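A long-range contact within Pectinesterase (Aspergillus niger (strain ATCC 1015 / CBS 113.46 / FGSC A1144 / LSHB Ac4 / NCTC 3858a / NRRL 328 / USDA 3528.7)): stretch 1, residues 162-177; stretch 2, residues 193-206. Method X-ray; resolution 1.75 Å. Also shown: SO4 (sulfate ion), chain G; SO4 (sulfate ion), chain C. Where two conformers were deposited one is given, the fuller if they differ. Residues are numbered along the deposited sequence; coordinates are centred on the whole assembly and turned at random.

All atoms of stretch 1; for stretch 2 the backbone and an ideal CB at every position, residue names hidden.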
# COMPACT_ATOMS: atom_id res chain seq x y z
N TYR A 162 8.94 -3.75 1.51
CA TYR A 162 7.80 -3.10 2.16
C TYR A 162 6.54 -2.91 1.31
O TYR A 162 5.51 -2.53 1.85
CB TYR A 162 8.22 -1.83 2.90
CG TYR A 162 8.79 -0.65 2.14
CD1 TYR A 162 10.15 -0.57 1.85
CD2 TYR A 162 7.99 0.43 1.81
CE1 TYR A 162 10.68 0.53 1.22
CE2 TYR A 162 8.51 1.54 1.18
CZ TYR A 162 9.85 1.60 0.90
OH TYR A 162 10.36 2.72 0.29
N ILE A 163 6.62 -3.24 0.02
CA ILE A 163 5.44 -3.44 -0.84
C ILE A 163 5.66 -4.81 -1.46
O ILE A 163 6.60 -5.00 -2.22
CB ILE A 163 5.32 -2.37 -1.93
CG1 ILE A 163 5.22 -0.98 -1.29
CG2 ILE A 163 4.11 -2.64 -2.83
CD1 ILE A 163 5.36 0.17 -2.27
N PHE A 164 4.87 -5.79 -1.05
CA PHE A 164 5.16 -7.19 -1.38
C PHE A 164 3.89 -8.01 -1.52
O PHE A 164 2.87 -7.70 -0.92
CB PHE A 164 6.15 -7.80 -0.33
CG PHE A 164 5.50 -8.18 0.98
CD1 PHE A 164 5.08 -7.19 1.87
CD2 PHE A 164 5.32 -9.50 1.32
CE1 PHE A 164 4.47 -7.53 3.05
CE2 PHE A 164 4.70 -9.85 2.50
CZ PHE A 164 4.28 -8.87 3.37
N GLY A 165 3.99 -9.09 -2.31
CA GLY A 165 2.85 -9.98 -2.58
C GLY A 165 2.55 -10.05 -4.05
O GLY A 165 3.35 -9.59 -4.89
N ASP A 166 1.38 -10.62 -4.37
CA ASP A 166 0.98 -10.94 -5.74
C ASP A 166 -0.31 -10.23 -6.20
O ASP A 166 -0.99 -10.68 -7.15
CB ASP A 166 0.81 -12.45 -5.92
CG ASP A 166 0.63 -12.85 -7.37
OD1 ASP A 166 1.28 -12.28 -8.26
OD2 ASP A 166 -0.21 -13.72 -7.61
N ALA A 167 -0.63 -9.13 -5.55
CA ALA A 167 -1.69 -8.25 -6.02
C ALA A 167 -1.33 -7.71 -7.38
O ALA A 167 -0.14 -7.59 -7.71
CB ALA A 167 -1.89 -7.10 -5.04
N SER A 168 -2.34 -7.35 -8.16
CA SER A 168 -2.11 -6.51 -9.32
C SER A 168 -2.48 -5.10 -8.88
O SER A 168 -3.66 -4.81 -8.62
CB SER A 168 -2.91 -6.96 -10.52
OG SER A 168 -2.34 -6.38 -11.67
N VAL A 169 -1.46 -4.25 -8.79
CA VAL A 169 -1.60 -3.03 -7.99
C VAL A 169 -1.02 -1.81 -8.69
O VAL A 169 0.05 -1.87 -9.30
CB VAL A 169 -0.99 -3.22 -6.57
CG1 VAL A 169 0.44 -3.71 -6.65
CG2 VAL A 169 -1.12 -1.95 -5.73
N TRP A 170 -1.78 -0.72 -8.61
CA TRP A 170 -1.42 0.58 -9.16
C TRP A 170 -1.25 1.57 -8.02
O TRP A 170 -2.18 1.76 -7.23
CB TRP A 170 -2.53 1.08 -10.07
CG TRP A 170 -2.23 2.39 -10.74
CD1 TRP A 170 -2.35 3.64 -10.20
CD2 TRP A 170 -1.80 2.58 -12.10
NE1 TRP A 170 -2.03 4.59 -11.13
CE2 TRP A 170 -1.69 3.97 -12.30
CE3 TRP A 170 -1.52 1.72 -13.16
CZ2 TRP A 170 -1.28 4.52 -13.51
CZ3 TRP A 170 -1.12 2.26 -14.37
CH2 TRP A 170 -1.00 3.64 -14.54
N PHE A 171 -0.05 2.16 -7.93
CA PHE A 171 0.25 3.24 -6.99
C PHE A 171 0.36 4.53 -7.77
O PHE A 171 1.22 4.65 -8.63
CB PHE A 171 1.55 2.99 -6.26
CG PHE A 171 1.54 1.77 -5.39
CD1 PHE A 171 1.13 1.85 -4.08
CD2 PHE A 171 1.97 0.55 -5.89
CE1 PHE A 171 1.12 0.72 -3.27
CE2 PHE A 171 1.96 -0.58 -5.09
CZ PHE A 171 1.53 -0.49 -3.77
N GLY A 172 -0.56 5.45 -7.51
CA GLY A 172 -0.61 6.71 -8.24
C GLY A 172 -0.37 7.88 -7.30
O GLY A 172 -1.04 8.02 -6.27
N GLU A 173 0.55 8.75 -7.67
CA GLU A 173 0.82 9.96 -6.89
C GLU A 173 1.05 9.67 -5.40
O GLU A 173 0.56 10.41 -4.55
CB GLU A 173 -0.33 10.96 -7.06
CG GLU A 173 -0.50 11.48 -8.47
CD GLU A 173 -1.77 12.30 -8.68
OE1 GLU A 173 -2.51 12.62 -7.72
OE2 GLU A 173 -2.05 12.63 -9.85
N CYS A 174 1.79 8.61 -5.10
CA CYS A 174 2.12 8.25 -3.74
C CYS A 174 3.52 8.68 -3.38
O CYS A 174 4.41 8.78 -4.25
CB CYS A 174 2.01 6.74 -3.52
SG CYS A 174 0.34 6.08 -3.65
N ASP A 175 3.73 8.92 -2.09
CA ASP A 175 5.07 9.10 -1.57
C ASP A 175 5.50 7.76 -1.02
O ASP A 175 4.85 7.20 -0.14
CB ASP A 175 5.11 10.19 -0.49
CG ASP A 175 5.01 11.61 -1.07
OD1 ASP A 175 5.43 11.84 -2.22
OD2 ASP A 175 4.50 12.49 -0.36
N ILE A 176 6.59 7.24 -1.57
CA ILE A 176 7.13 5.96 -1.18
C ILE A 176 8.45 6.27 -0.48
O ILE A 176 9.39 6.78 -1.10
CB ILE A 176 7.27 5.04 -2.39
CG1 ILE A 176 5.88 4.71 -2.94
CG2 ILE A 176 8.06 3.79 -2.06
CD1 ILE A 176 5.87 4.05 -4.30
N VAL A 177 8.47 6.00 0.83
CA VAL A 177 9.47 6.56 1.74
C VAL A 177 10.27 5.45 2.41
O VAL A 177 9.72 4.69 3.19
CB VAL A 177 8.79 7.42 2.83
CG1 VAL A 177 9.82 8.09 3.73
CG2 VAL A 177 7.87 8.47 2.18
N UNK A 193 0.79 -17.35 -16.51
CA UNK A 193 -0.65 -17.12 -16.62
C UNK A 193 -1.15 -15.98 -15.72
O UNK A 193 -2.22 -15.46 -15.94
CB UNK A 193 -1.40 -18.41 -16.28
N UNK A 194 -0.35 -15.61 -14.73
CA UNK A 194 -0.62 -14.48 -13.85
C UNK A 194 -0.54 -13.17 -14.64
O UNK A 194 0.52 -12.77 -15.13
CB UNK A 194 0.36 -14.46 -12.68
N UNK A 195 -1.66 -12.48 -14.76
CA UNK A 195 -1.71 -11.26 -15.56
C UNK A 195 -1.40 -10.00 -14.75
O UNK A 195 -1.53 -8.91 -15.26
CB UNK A 195 -3.09 -11.13 -16.21
N UNK A 196 -0.96 -10.17 -13.51
CA UNK A 196 -0.72 -9.05 -12.63
C UNK A 196 0.55 -8.24 -12.87
O UNK A 196 1.51 -8.73 -13.45
CB UNK A 196 -0.70 -9.57 -11.19
N UNK A 197 0.50 -6.99 -12.44
CA UNK A 197 1.63 -6.06 -12.44
C UNK A 197 1.61 -5.30 -11.12
O UNK A 197 0.54 -5.07 -10.55
CB UNK A 197 1.57 -5.10 -13.63
N UNK A 198 2.79 -4.86 -10.68
CA UNK A 198 2.87 -3.62 -9.90
C UNK A 198 3.19 -2.49 -10.88
O UNK A 198 4.17 -2.57 -11.65
CB UNK A 198 3.92 -3.71 -8.79
N UNK A 199 2.43 -1.42 -10.78
CA UNK A 199 2.73 -0.19 -11.50
C UNK A 199 2.87 0.94 -10.50
O UNK A 199 1.93 1.25 -9.76
CB UNK A 199 1.65 0.13 -12.53
N UNK A 200 4.05 1.56 -10.48
CA UNK A 200 4.30 2.73 -9.62
C UNK A 200 4.36 3.95 -10.54
O UNK A 200 5.31 4.09 -11.32
CB UNK A 200 5.59 2.58 -8.81
N UNK A 201 3.32 4.78 -10.48
CA UNK A 201 3.07 5.81 -11.49
C UNK A 201 2.96 7.20 -10.89
O UNK A 201 2.16 7.44 -9.99
CB UNK A 201 1.79 5.49 -12.26
N UNK A 202 3.76 8.14 -11.41
CA UNK A 202 3.76 9.51 -10.88
C UNK A 202 3.92 9.53 -9.36
O UNK A 202 3.26 10.29 -8.66
CB UNK A 202 2.47 10.23 -11.27
N UNK A 203 4.79 8.66 -8.85
CA UNK A 203 5.08 8.64 -7.43
C UNK A 203 6.39 9.36 -7.14
O UNK A 203 7.14 9.74 -8.04
CB UNK A 203 5.14 7.20 -6.92
N UNK A 204 6.64 9.56 -5.85
CA UNK A 204 7.85 10.16 -5.37
C UNK A 204 8.54 9.20 -4.41
O UNK A 204 7.99 8.86 -3.36
CB UNK A 204 7.56 11.50 -4.70
N UNK A 205 9.73 8.75 -4.80
CA UNK A 205 10.49 7.78 -4.00
C UNK A 205 11.63 8.56 -3.30
O UNK A 205 12.43 9.21 -3.96
CB UNK A 205 11.04 6.65 -4.87
N UNK A 206 11.69 8.50 -1.98
CA UNK A 206 12.68 9.28 -1.22
C UNK A 206 12.97 8.66 0.14
O UNK A 206 12.23 7.80 0.61
CB UNK A 206 12.19 10.72 -1.03
S SO4 G . 1.31 -20.99 -16.97
O1 SO4 G . 0.35 -22.05 -16.59
O2 SO4 G . 1.42 -20.05 -15.84
O3 SO4 G . 0.83 -20.27 -18.17
O4 SO4 G . 2.61 -21.60 -17.27
S SO4 C . -4.07 7.73 -11.62
O1 SO4 C . -4.13 9.21 -11.77
O2 SO4 C . -3.08 7.40 -10.56
O3 SO4 C . -5.40 7.15 -11.26
O4 SO4 C . -3.68 7.14 -12.92

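Position 193 has nothing of stretch 1 within reach of its CB, so almost any residue would suit. It is Ser 193, which binds a sulfate.

At 194 the CB points toward stretch 1, and the nearest atom there is Asp 166 OD1. A donor or a basic group would be the first guess. The deposited residue is Asp 194. Its OD2 lies 2.8 Å from Asp 166 OD1, so one acid group probably holds a proton. Its OD1 accepts from the backbone N of 196 (2.8 Å).

Position 195 points away and is open to many residues; it is Ser 195.

At 196 an ideal CB would sit 3.5 Å from Ser 168 CB, which is tight. Glycine suits best, and Gly 196 is found.

The CB of 197 points sideways, leaving the choice wide. Trp 197 leads its ring away; its backbone does the pairing, N to Ser 168 OG (3.0 Å) and O from Val 169 N (2.8 Å).

From 198 to 201 the backbone runs parallel to Val 169-Gly 172. The CB of 198 lies on the side of Val 169 and Phe 171, 4.1 Å from Val 169 CG1. Leucine, methionine or an aromatic would suit. Tyr 198 lays a ring face against Val 169 CG1, 4.0 Å from the ring centroid, and its OH reaches on to donate to Gly 165 O (2.7 Å).

Position 199 shares its side with Trp 170, whose CE3 is 3.6 Å from the ideal CB. A small residue fits easily. Ala 199 packs its CB there.

Position 200 returns to the side of Phe 171, near Ile 176 CD1. An aliphatic residue is expected. Ile 200 sets CG1 3.9 Å from Phe 171 CD2 and CG2 3.8 Å from Ile 176 CD1.

At 201 the CB is close to Trp 170 CZ2. Small or polar residues would do. Asp 201 brings CG to 3.4 Å from that CZ2.

Position 202 has positive phi and psi, favouring glycine, asparagine or aspartate; it is Asn 202.

At 203 the ideal CB is only 3.2 Å from Cys 174 O, so a slim side chain suits. Cys 203 SG accepts from Cys 174 N (3.4 Å).

Position 204 meets Asp 175 OD1, favouring polar residues. Asn 204 places CB 3.2 Å from that OD1.

Position 205 lies beside Ile 176; aliphatics suit. Ile 205 CG1 is 4.1 Å from Ile 176 CB.

Position 206 shares its side with Asp 175 and Val 177. A long basic chain would suit. Lys 206 NZ comes 4.5 Å from Asp 175 OD2, beyond a salt bridge.

Stretch 2 193-206: SDSGWYAIDNCNIK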
# COMPACT_ATOMS: atom_id res chain seq x y z
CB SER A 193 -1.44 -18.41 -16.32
OG SER A 193 -1.21 -18.88 -15.00
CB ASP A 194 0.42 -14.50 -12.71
CG ASP A 194 0.13 -13.49 -11.59
OD1 ASP A 194 -0.40 -12.39 -11.84
OD2 ASP A 194 0.50 -13.80 -10.44
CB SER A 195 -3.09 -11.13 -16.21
OG SER A 195 -4.08 -11.05 -15.22
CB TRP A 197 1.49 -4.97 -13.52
CG TRP A 197 1.59 -5.39 -14.95
CD1 TRP A 197 0.70 -6.17 -15.66
CD2 TRP A 197 2.62 -5.02 -15.88
NE1 TRP A 197 1.14 -6.32 -16.95
CE2 TRP A 197 2.31 -5.62 -17.11
CE3 TRP A 197 3.79 -4.25 -15.78
CZ2 TRP A 197 3.14 -5.48 -18.23
CZ3 TRP A 197 4.59 -4.09 -16.90
CH2 TRP A 197 4.27 -4.72 -18.10
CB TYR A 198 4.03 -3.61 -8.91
CG TYR A 198 4.00 -4.55 -7.72
CD1 TYR A 198 3.23 -5.72 -7.69
CD2 TYR A 198 4.84 -4.30 -6.63
CE1 TYR A 198 3.24 -6.57 -6.59
CE2 TYR A 198 4.88 -5.14 -5.54
CZ TYR A 198 4.10 -6.27 -5.52
OH TYR A 198 4.18 -7.06 -4.42
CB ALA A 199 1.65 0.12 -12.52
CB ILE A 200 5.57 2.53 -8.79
CG1 ILE A 200 5.29 1.39 -7.80
CG2 ILE A 200 5.95 3.81 -8.06
CD1 ILE A 200 6.52 0.74 -7.26
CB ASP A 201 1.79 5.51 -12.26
CG ASP A 201 1.49 6.55 -13.33
OD1 ASP A 201 2.03 6.43 -14.44
OD2 ASP A 201 0.69 7.45 -13.06
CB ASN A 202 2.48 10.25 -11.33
CG ASN A 202 2.50 10.62 -12.81
OD1 ASN A 202 1.91 9.93 -13.67
ND2 ASN A 202 3.17 11.71 -13.12
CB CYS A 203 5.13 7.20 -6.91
SG CYS A 203 3.54 6.34 -7.01
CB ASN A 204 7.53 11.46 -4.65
CG ASN A 204 8.78 12.20 -4.25
OD1 ASN A 204 9.72 12.33 -5.05
ND2 ASN A 204 8.80 12.71 -3.03
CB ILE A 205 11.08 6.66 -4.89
CG1 ILE A 205 10.01 5.67 -5.37
CG2 ILE A 205 12.11 5.84 -4.12
CD1 ILE A 205 8.87 6.26 -6.16
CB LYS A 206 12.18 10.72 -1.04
CG LYS A 206 10.82 10.81 -0.35
CD LYS A 206 10.46 12.24 0.00
CE LYS A 206 8.96 12.43 0.17
NZ LYS A 206 8.51 12.11 1.55
O HOH W 1 -0.85 -10.60 -9.84
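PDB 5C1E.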